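Local coordinates for capsid protein (Infectious hypodermal and hematopoietic necrosis virus, PDB 3N7X) that forms the icosahedral shell of a shrimp densovirus, sixty copies of its beta-barrel assembling with calcium ions bound, at residues R54-D59 / Q176-V181; H121-L126 / C283-D288; K69-L74 / F265-P270. All coordinates share one frame; numbering follows the deposited sequence.

How the contacts relate
From the N terminus, 54-59 comes first, followed by 69-74 and then 121-126; their partners return in the same order for contact 1 (176-181) and contact 3 (265-270), and 283-288 closes contact 2 last. Every pair of contacts therefore crosses and none nests. Contact 2 pairs strands 111-131 and 281-296 in one barrel sheet, and strand 45-59 hydrogen-bonds to 281-296 through Phe56 and Val285. Contact 3 pairs strands 70-74 and 264-268 in the other sheet. Contact 1 bridges the two: 54-59 belongs to the first sheet, whereas Gln179 hydrogen-bonds through its backbone to Cys73 in the second, and the Tyr72 hydroxyl reaches Asp59.

Contact 1: R54-D59 / Q176-V181; sequences RYFEFD and QNPQLV. With CA (calcium ion), chain B.
Gln176 O and Tyr55 O meet at a calcium ion, each binding it at 2.4 Å. Three waters and Glu191 OE2 of a neighbouring subunit complete the site, so the ion links two subunits. Asn177, where the backbone leaves the helix, carries most of the polar contact. Its CG lies anti to the backbone N (chi1 -157°), and OD1 accepts Glu57 N at 2.9 Å, in the carbonyl plane and on a lone pair. The same OD1 also accepts a calcium-bound water, which donates to Glu57 OE1 at 2.7 Å as well; Glu57 OE2 takes a second water of the ion, placing the carboxylate in the ion's second shell. Asn177 ND2 bonds Pro178 O at 2.9 Å and, weakly, Glu57 O. In the jelly-roll barrel expected of a parvovirus capsid, 54-59 lies on the strand pairing with 281-296, consistent with strand B; Pro178 packs against its Phe56 and Phe58. Pro178 CD sits over the centre of the Phe56 ring, 3.4 Å from the centroid, a CH-pi contact. Pro178 CG meets Phe58 CZ at 4.0 Å, the two side chains crossing at about a right angle. Gln179 folds back, NE2 donating to Asn177 O.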
loop_
_atom_site.group_PDB
_atom_site.type_symbol
_atom_site.label_atom_id
_atom_site.label_comp_id
_atom_site.label_asym_id
_atom_site.label_seq_id
_atom_site.Cartn_x
_atom_site.Cartn_y
_atom_site.Cartn_z
ATOM N N ARG A 54 87.429 -36.942 -18.460
ATOM C CA ARG A 54 88.883 -36.992 -18.314
ATOM C C ARG A 54 89.359 -36.605 -16.920
ATOM O O ARG A 54 88.595 -36.046 -16.127
ATOM C CB ARG A 54 89.525 -36.055 -19.339
ATOM C CG ARG A 54 89.215 -36.461 -20.755
ATOM C CD ARG A 54 89.613 -35.436 -21.789
ATOM N NE ARG A 54 89.315 -35.971 -23.115
ATOM C CZ ARG A 54 89.231 -35.250 -24.231
ATOM N NH1 ARG A 54 89.425 -33.937 -24.202
ATOM N NH2 ARG A 54 88.928 -35.850 -25.375
ATOM N N TYR A 55 90.619 -36.922 -16.623
ATOM C CA TYR A 55 91.221 -36.558 -15.343
ATOM C C TYR A 55 92.279 -35.507 -15.647
ATOM O O TYR A 55 93.082 -35.684 -16.571
ATOM C CB TYR A 55 91.955 -37.724 -14.675
ATOM C CG TYR A 55 91.136 -38.922 -14.264
ATOM C CD1 TYR A 55 89.941 -38.783 -13.561
ATOM C CD2 TYR A 55 91.601 -40.211 -14.525
ATOM C CE1 TYR A 55 89.230 -39.904 -13.128
ATOM C CE2 TYR A 55 90.904 -41.333 -14.096
ATOM C CZ TYR A 55 89.721 -41.177 -13.399
ATOM O OH TYR A 55 89.045 -42.299 -12.976
ATOM N N PHE A 56 92.282 -34.425 -14.875
ATOM C CA PHE A 56 93.277 -33.374 -15.044
ATOM C C PHE A 56 93.990 -33.166 -13.713
ATOM O O PHE A 56 93.381 -33.310 -12.644
ATOM C CB PHE A 56 92.632 -32.045 -15.457
ATOM C CG PHE A 56 92.066 -32.033 -16.853
ATOM C CD1 PHE A 56 92.508 -32.934 -17.816
ATOM C CD2 PHE A 56 91.129 -31.066 -17.220
ATOM C CE1 PHE A 56 92.026 -32.872 -19.125
ATOM C CE2 PHE A 56 90.640 -30.992 -18.526
ATOM C CZ PHE A 56 91.090 -31.898 -19.481
ATOM N N GLU A 57 95.279 -32.840 -13.777
ATOM C CA GLU A 57 96.059 -32.578 -12.572
ATOM C C GLU A 57 96.710 -31.213 -12.737
ATOM O O GLU A 57 97.036 -30.808 -13.852
ATOM C CB GLU A 57 97.144 -33.636 -12.361
ATOM C CG GLU A 57 96.640 -35.058 -12.193
ATOM C CD GLU A 57 96.370 -35.739 -13.523
ATOM O OE1 GLU A 57 97.191 -35.559 -14.450
ATOM O OE2 GLU A 57 95.352 -36.459 -13.643
ATOM N N PHE A 58 96.902 -30.508 -11.629
ATOM C CA PHE A 58 97.501 -29.181 -11.672
ATOM C C PHE A 58 98.394 -28.923 -10.472
ATOM O O PHE A 58 98.170 -29.474 -9.393
ATOM C CB PHE A 58 96.416 -28.102 -11.641
ATOM C CG PHE A 58 95.428 -28.182 -12.764
ATOM C CD1 PHE A 58 95.763 -27.735 -14.038
ATOM C CD2 PHE A 58 94.145 -28.679 -12.540
ATOM C CE1 PHE A 58 94.835 -27.777 -15.072
ATOM C CE2 PHE A 58 93.210 -28.727 -13.567
ATOM C CZ PHE A 58 93.553 -28.275 -14.837
ATOM N N ASP A 59 99.398 -28.074 -10.667
ATOM C CA ASP A 59 100.272 -27.658 -9.579
ATOM C C ASP A 59 100.363 -26.140 -9.729
ATOM O O ASP A 59 99.602 -25.557 -10.496
ATOM C CB ASP A 59 101.659 -28.310 -9.657
ATOM C CG ASP A 59 102.399 -27.987 -10.935
ATOM O OD1 ASP A 59 102.069 -26.982 -11.601
ATOM O OD2 ASP A 59 103.335 -28.741 -11.265
ATOM N N GLN A 176 95.306 -35.216 -22.921
ATOM C CA GLN A 176 95.698 -35.751 -21.627
ATOM C C GLN A 176 95.524 -34.721 -20.516
ATOM O O GLN A 176 95.112 -35.057 -19.401
ATOM C CB GLN A 176 97.159 -36.207 -21.670
ATOM C CG GLN A 176 97.363 -37.631 -22.174
ATOM C CD GLN A 176 98.735 -37.847 -22.818
ATOM O OE1 GLN A 176 99.747 -37.308 -22.361
ATOM N NE2 GLN A 176 98.769 -38.649 -23.880
ATOM N N ASN A 177 95.811 -33.461 -20.826
ATOM C CA ASN A 177 95.736 -32.429 -19.805
ATOM C C ASN A 177 95.932 -31.032 -20.385
ATOM O O ASN A 177 96.482 -30.867 -21.476
ATOM C CB ASN A 177 96.855 -32.683 -18.776
ATOM C CG ASN A 177 96.573 -32.065 -17.415
ATOM O OD1 ASN A 177 95.914 -32.674 -16.567
ATOM N ND2 ASN A 177 97.070 -30.853 -17.201
ATOM N N PRO A 178 95.445 -30.007 -19.674
ATOM C CA PRO A 178 95.626 -28.640 -20.164
ATOM C C PRO A 178 97.140 -28.422 -20.107
ATOM O O PRO A 178 97.795 -28.884 -19.172
ATOM C CB PRO A 178 94.882 -27.808 -19.126
ATOM C CG PRO A 178 93.737 -28.713 -18.761
ATOM C CD PRO A 178 94.406 -30.061 -18.626
ATOM N N GLN A 179 97.696 -27.734 -21.096
ATOM C CA GLN A 179 99.138 -27.510 -21.138
ATOM C C GLN A 179 99.560 -26.115 -20.690
ATOM O O GLN A 179 98.772 -25.167 -20.736
ATOM C CB GLN A 179 99.648 -27.784 -22.554
ATOM C CG GLN A 179 99.385 -29.205 -23.020
ATOM C CD GLN A 179 100.029 -30.234 -22.105
ATOM O OE1 GLN A 179 101.235 -30.191 -21.864
ATOM N NE2 GLN A 179 99.230 -31.166 -21.595
ATOM N N LEU A 180 100.812 -25.992 -20.255
ATOM C CA LEU A 180 101.324 -24.707 -19.799
ATOM C C LEU A 180 101.574 -23.722 -20.932
ATOM O O LEU A 180 102.094 -24.077 -21.991
ATOM C CB LEU A 180 102.616 -24.896 -19.004
ATOM C CG LEU A 180 102.486 -25.471 -17.591
ATOM C CD1 LEU A 180 103.872 -25.574 -16.972
ATOM C CD2 LEU A 180 101.585 -24.577 -16.737
ATOM N N VAL A 181 101.194 -22.475 -20.690
ATOM C CA VAL A 181 101.367 -21.399 -21.652
ATOM C C VAL A 181 102.113 -20.276 -20.943
ATOM O O VAL A 181 101.795 -19.933 -19.803
ATOM C CB VAL A 181 100.002 -20.875 -22.152
ATOM C CG1 VAL A 181 100.191 -19.607 -22.963
ATOM C CG2 VAL A 181 99.320 -21.933 -23.005
HETATM CA CA CA B . 94.585 -36.888 -18.032
HETATM O O HOH W 1 96.163 -35.449 -16.980
HETATM O O HOH W 2 95.363 -37.861 -15.965
HETATM O O HOH W 3 92.938 -36.847 -19.795
#

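Contact 2: H121-L126 / C283-D288; sequences HSMVPL and CRVQAD
His121 and Gln286 form one antiparallel hydrogen-bonded pair and Val124 and Arg284 another, on strands whose axes approach to 4.6 Å with their directions 168° apart. The bond from Gln286 N to His121 O is 3.0 Å long and nearly straight (177°), while Val124 N reaches Arg284 O at 2.8 Å. Between the pairs the register slips by one: Ser122 and Met123 together stand opposite Val285, a beta bulge. On the face carrying His121, the imidazole lies beside the extended Gln286 chain, and Gln286 CB packs over one ring face, offset toward the rim, as a CH-pi contact 4.1 Å from the centroid. Gln286 NE2 donates to the syn lone pair of Asp288 OD1 at 2.9 Å, with the acceptor lying in the amide plane, which helps to set the amide's rotation; the carboxylate stands at the edge of the imidazole. The pair is consistent with strands betaD (121-126) and betaI (283-288), neighbours in the BIDG sheet of viral jelly rolls. Met123 CG, anti to the backbone N (chi1 175°), meets Cys283 CB at 3.9 Å, and Met123 CB lies against Val285 CG1 at 3.8 Å. Leu126 CD1 lies beside Cys283 CA. Arg284 points to the same side as Val124, and its guanidinium forms a cation-pi contact with Tyr55. Ser122 OG bonds Gln202 of a neighbouring subunit and His35 of another.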
loop_
_atom_site.group_PDB
_atom_site.type_symbol
_atom_site.label_atom_id
_atom_site.label_comp_id
_atom_site.label_asym_id
_atom_site.label_seq_id
_atom_site.Cartn_x
_atom_site.Cartn_y
_atom_site.Cartn_z
ATOM N N HIS A 121 84.846 -30.958 -11.819
ATOM C CA HIS A 121 84.300 -31.188 -10.494
ATOM C C HIS A 121 85.103 -32.233 -9.738
ATOM O O HIS A 121 86.121 -32.722 -10.227
ATOM C CB HIS A 121 82.840 -31.652 -10.597
ATOM C CG HIS A 121 82.662 -32.961 -11.311
ATOM N ND1 HIS A 121 82.512 -33.053 -12.680
ATOM C CD2 HIS A 121 82.609 -34.232 -10.844
ATOM C CE1 HIS A 121 82.372 -34.323 -13.024
ATOM N NE2 HIS A 121 82.429 -35.059 -11.928
ATOM N N SER A 122 84.638 -32.554 -8.534
ATOM C CA SER A 122 85.261 -33.570 -7.701
ATOM C C SER A 122 86.751 -33.373 -7.456
ATOM O O SER A 122 87.527 -34.329 -7.511
ATOM C CB SER A 122 85.034 -34.942 -8.333
ATOM O OG SER A 122 83.652 -35.200 -8.471
ATOM N N MET A 123 87.157 -32.142 -7.173
ATOM C CA MET A 123 88.563 -31.876 -6.925
ATOM C C MET A 123 89.122 -32.647 -5.733
ATOM O O MET A 123 88.459 -32.795 -4.706
ATOM C CB MET A 123 88.793 -30.391 -6.678
ATOM C CG MET A 123 90.222 -30.085 -6.289
ATOM S SD MET A 123 90.461 -28.361 -5.899
ATOM C CE MET A 123 90.232 -27.629 -7.537
ATOM N N VAL A 124 90.352 -33.132 -5.886
ATOM C CA VAL A 124 91.044 -33.853 -4.827
ATOM C C VAL A 124 92.396 -33.173 -4.628
ATOM O O VAL A 124 93.304 -33.332 -5.441
ATOM C CB VAL A 124 91.279 -35.325 -5.201
ATOM C CG1 VAL A 124 92.071 -36.019 -4.102
ATOM C CG2 VAL A 124 89.949 -36.025 -5.416
ATOM N N PRO A 125 92.537 -32.381 -3.553
ATOM C CA PRO A 125 93.783 -31.666 -3.242
ATOM C C PRO A 125 94.942 -32.604 -2.898
ATOM O O PRO A 125 94.763 -33.602 -2.197
ATOM C CB PRO A 125 93.388 -30.779 -2.059
ATOM C CG PRO A 125 91.920 -30.555 -2.274
ATOM C CD PRO A 125 91.446 -31.930 -2.672
ATOM N N LEU A 126 96.132 -32.262 -3.382
ATOM C CA LEU A 126 97.321 -33.075 -3.156
ATOM C C LEU A 126 98.491 -32.265 -2.616
ATOM O O LEU A 126 98.556 -31.050 -2.805
ATOM C CB LEU A 126 97.752 -33.722 -4.470
ATOM C CG LEU A 126 96.715 -34.593 -5.172
ATOM C CD1 LEU A 126 97.158 -34.850 -6.593
ATOM C CD2 LEU A 126 96.534 -35.896 -4.405
ATOM N N CYS A 283 96.420 -30.758 -7.402
ATOM C CA CYS A 283 95.093 -31.334 -7.286
ATOM C C CYS A 283 94.720 -32.076 -8.555
ATOM O O CYS A 283 95.343 -31.896 -9.604
ATOM C CB CYS A 283 94.062 -30.241 -7.031
ATOM S SG CYS A 283 93.697 -29.253 -8.497
ATOM N N ARG A 284 93.703 -32.920 -8.444
ATOM C CA ARG A 284 93.198 -33.685 -9.573
ATOM C C ARG A 284 91.697 -33.487 -9.624
ATOM O O ARG A 284 91.018 -33.539 -8.598
ATOM C CB ARG A 284 93.502 -35.170 -9.410
ATOM C CG ARG A 284 92.632 -36.086 -10.272
ATOM C CD ARG A 284 93.096 -37.495 -10.044
ATOM N NE ARG A 284 92.235 -38.563 -10.551
ATOM C CZ ARG A 284 90.978 -38.766 -10.182
ATOM N NH1 ARG A 284 90.394 -37.962 -9.311
ATOM N NH2 ARG A 284 90.333 -39.829 -10.623
ATOM N N VAL A 285 91.178 -33.264 -10.821
ATOM C CA VAL A 285 89.749 -33.059 -10.984
ATOM C C VAL A 285 89.237 -33.937 -12.108
ATOM O O VAL A 285 90.021 -34.507 -12.866
ATOM C CB VAL A 285 89.422 -31.585 -11.347
ATOM C CG1 VAL A 285 90.016 -30.643 -10.315
ATOM C CG2 VAL A 285 89.953 -31.263 -12.736
ATOM N N GLN A 286 87.918 -34.055 -12.199
ATOM C CA GLN A 286 87.302 -34.813 -13.273
ATOM C C GLN A 286 86.750 -33.741 -14.200
ATOM O O GLN A 286 86.223 -32.728 -13.740
ATOM C CB GLN A 286 86.155 -35.688 -12.766
ATOM C CG GLN A 286 85.580 -36.576 -13.859
ATOM C CD GLN A 286 84.411 -37.418 -13.394
ATOM O OE1 GLN A 286 84.442 -37.997 -12.307
ATOM N NE2 GLN A 286 83.376 -37.508 -14.225
ATOM N N ALA A 287 86.887 -33.946 -15.502
ATOM C CA ALA A 287 86.394 -32.968 -16.455
ATOM C C ALA A 287 85.502 -33.644 -17.483
ATOM O O ALA A 287 85.951 -34.518 -18.225
ATOM C CB ALA A 287 87.565 -32.277 -17.141
ATOM N N ASP A 288 84.237 -33.244 -17.515
ATOM C CA ASP A 288 83.289 -33.817 -18.458
ATOM C C ASP A 288 83.108 -32.862 -19.634
ATOM O O ASP A 288 82.862 -31.667 -19.447
ATOM C CB ASP A 288 81.958 -34.102 -17.754
ATOM C CG ASP A 288 82.104 -35.113 -16.609
ATOM O OD1 ASP A 288 83.070 -35.915 -16.632
ATOM O OD2 ASP A 288 81.248 -35.113 -15.691
#

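Contact 3: K69-L74 / F265-P270; sequences KNLYCL and FMRMSP
Tyr72 and Met266 exchange both backbone bonds of an antiparallel pair, Tyr72 N to Met266 O and Met266 N to Tyr72 O, each 2.8 Å long. Cys73 and Phe265 form the adjoining non-hydrogen-bonded pair; the strand directions lie 126° apart, so the pairing is short. Met266 O also lies in the plane of the Tyr72 ring at its edge, 3.5 Å from CD1. A bend at chi3 (-71°) turns Met266 CE toward the other strand, where it touches Tyr72 CB at 3.9 Å and Leu74 CB a little farther off. On the other face of the sheet, Cys73 CB rests 3.7 Å from Phe265 CE1, with SG in an oblique sulfur-aromatic contact with the same ring. Leu71 crosses Phe265 at about a right angle, Leu71 CD1 meeting Phe265 CB at 3.7 Å, while Leu71 CD2 lies against Arg267 CD. Farther out, Arg267 NE forms a salt bridge with Glu150, NH2 reaches Tyr55 OH of a neighbouring subunit, and Pro270 CG covers one guanidinium face. The Tyr72 hydroxyl bonds Asp59, and its ring meets Phe58 edge-to-face. Flanked by 149-153 on one side and 179-182 on the other, the pair is consistent with strands C and H of the CHEF sheet of a viral jelly roll.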
loop_
_atom_site.group_PDB
_atom_site.type_symbol
_atom_site.label_atom_id
_atom_site.label_comp_id
_atom_site.label_asym_id
_atom_site.label_seq_id
_atom_site.Cartn_x
_atom_site.Cartn_y
_atom_site.Cartn_z
ATOM N N LYS A 69 105.101 -16.677 -14.527
ATOM C CA LYS A 69 105.363 -16.803 -15.956
ATOM C C LYS A 69 104.410 -17.699 -16.749
ATOM O O LYS A 69 104.123 -17.417 -17.914
ATOM C CB LYS A 69 106.796 -17.290 -16.166
ATOM C CG LYS A 69 107.846 -16.400 -15.535
ATOM C CD LYS A 69 109.237 -16.997 -15.699
ATOM C CE LYS A 69 110.304 -16.084 -15.121
ATOM N NZ LYS A 69 111.655 -16.707 -15.175
ATOM N N ASN A 70 103.928 -18.777 -16.132
ATOM C CA ASN A 70 103.042 -19.695 -16.838
ATOM C C ASN A 70 101.735 -20.030 -16.139
ATOM O O ASN A 70 101.593 -19.869 -14.928
ATOM C CB ASN A 70 103.761 -21.013 -17.141
ATOM C CG ASN A 70 105.063 -20.813 -17.880
ATOM O OD1 ASN A 70 106.109 -20.627 -17.264
ATOM N ND2 ASN A 70 105.005 -20.837 -19.209
ATOM N N LEU A 71 100.787 -20.512 -16.934
ATOM C CA LEU A 71 99.477 -20.927 -16.455
ATOM C C LEU A 71 99.027 -22.057 -17.369
ATOM O O LEU A 71 99.420 -22.109 -18.536
ATOM C CB LEU A 71 98.470 -19.773 -16.542
ATOM C CG LEU A 71 98.647 -18.588 -15.586
ATOM C CD1 LEU A 71 97.642 -17.490 -15.929
ATOM C CD2 LEU A 71 98.467 -19.054 -14.148
ATOM N N TYR A 72 98.229 -22.978 -16.842
ATOM C CA TYR A 72 97.731 -24.060 -17.670
ATOM C C TYR A 72 96.606 -23.458 -18.482
ATOM O O TYR A 72 95.854 -22.622 -17.984
ATOM C CB TYR A 72 97.171 -25.202 -16.830
ATOM C CG TYR A 72 98.201 -25.949 -16.029
ATOM C CD1 TYR A 72 98.568 -25.520 -14.754
ATOM C CD2 TYR A 72 98.806 -27.098 -16.540
ATOM C CE1 TYR A 72 99.509 -26.222 -14.005
ATOM C CE2 TYR A 72 99.746 -27.806 -15.802
ATOM C CZ TYR A 72 100.095 -27.365 -14.536
ATOM O OH TYR A 72 101.027 -28.067 -13.802
ATOM N N CYS A 73 96.491 -23.875 -19.734
ATOM C CA CYS A 73 95.440 -23.362 -20.590
ATOM C C CYS A 73 94.507 -24.482 -21.028
ATOM O O CYS A 73 94.955 -25.590 -21.319
ATOM C CB CYS A 73 96.049 -22.687 -21.823
ATOM S SG CYS A 73 94.837 -22.173 -23.070
ATOM N N LEU A 74 93.210 -24.200 -21.047
ATOM C CA LEU A 74 92.226 -25.177 -21.498
ATOM C C LEU A 74 91.468 -24.534 -22.652
ATOM O O LEU A 74 90.544 -23.747 -22.443
ATOM C CB LEU A 74 91.257 -25.551 -20.373
ATOM C CG LEU A 74 90.119 -26.492 -20.800
ATOM C CD1 LEU A 74 90.671 -27.703 -21.535
ATOM C CD2 LEU A 74 89.337 -26.930 -19.578
ATOM N N PHE A 265 92.601 -20.062 -17.958
ATOM C CA PHE A 265 93.977 -20.312 -17.555
ATOM C C PHE A 265 93.933 -20.679 -16.079
ATOM O O PHE A 265 93.127 -20.128 -15.330
ATOM C CB PHE A 265 94.811 -19.055 -17.782
ATOM C CG PHE A 265 94.933 -18.678 -19.229
ATOM C CD1 PHE A 265 95.854 -19.317 -20.052
ATOM C CD2 PHE A 265 94.098 -17.712 -19.783
ATOM C CE1 PHE A 265 95.942 -19.002 -21.411
ATOM C CE2 PHE A 265 94.176 -17.392 -21.136
ATOM C CZ PHE A 265 95.101 -18.038 -21.951
ATOM N N MET A 266 94.785 -21.609 -15.656
ATOM C CA MET A 266 94.764 -22.047 -14.263
ATOM C C MET A 266 96.121 -22.337 -13.662
ATOM O O MET A 266 97.131 -22.388 -14.359
ATOM C CB MET A 266 93.934 -23.323 -14.130
ATOM C CG MET A 266 92.565 -23.255 -14.749
ATOM S SD MET A 266 92.175 -24.816 -15.558
ATOM C CE MET A 266 93.292 -24.707 -16.961
ATOM N N ARG A 267 96.105 -22.546 -12.349
ATOM C CA ARG A 267 97.282 -22.897 -11.566
ATOM C C ARG A 267 96.818 -23.102 -10.136
ATOM O O ARG A 267 95.955 -22.372 -9.647
ATOM C CB ARG A 267 98.343 -21.790 -11.600
ATOM C CG ARG A 267 98.080 -20.620 -10.667
ATOM C CD ARG A 267 99.272 -19.678 -10.628
ATOM N NE ARG A 267 99.039 -18.542 -9.743
ATOM C CZ ARG A 267 99.924 -17.579 -9.507
ATOM N NH1 ARG A 267 101.113 -17.607 -10.094
ATOM N NH2 ARG A 267 99.619 -16.587 -8.683
ATOM N N MET A 268 97.359 -24.113 -9.472
ATOM C CA MET A 268 97.001 -24.340 -8.084
ATOM C C MET A 268 97.538 -23.083 -7.403
ATOM O O MET A 268 98.613 -22.599 -7.761
ATOM C CB MET A 268 97.702 -25.594 -7.558
ATOM C CG MET A 268 97.300 -26.010 -6.152
ATOM S SD MET A 268 95.670 -26.809 -5.960
ATOM C CE MET A 268 95.016 -26.671 -7.558
ATOM N N SER A 269 96.792 -22.530 -6.454
ATOM C CA SER A 269 97.241 -21.316 -5.780
ATOM C C SER A 269 98.589 -21.554 -5.089
ATOM O O SER A 269 98.715 -22.425 -4.229
ATOM C CB SER A 269 96.188 -20.861 -4.767
ATOM O OG SER A 269 96.422 -19.523 -4.373
ATOM N N PRO A 270 99.620 -20.783 -5.471
ATOM C CA PRO A 270 100.966 -20.906 -4.899
ATOM C C PRO A 270 101.056 -20.382 -3.469
ATOM O O PRO A 270 101.078 -19.175 -3.243
ATOM C CB PRO A 270 101.818 -20.101 -5.871
ATOM C CG PRO A 270 100.886 -18.998 -6.271
ATOM C CD PRO A 270 99.580 -19.728 -6.501
#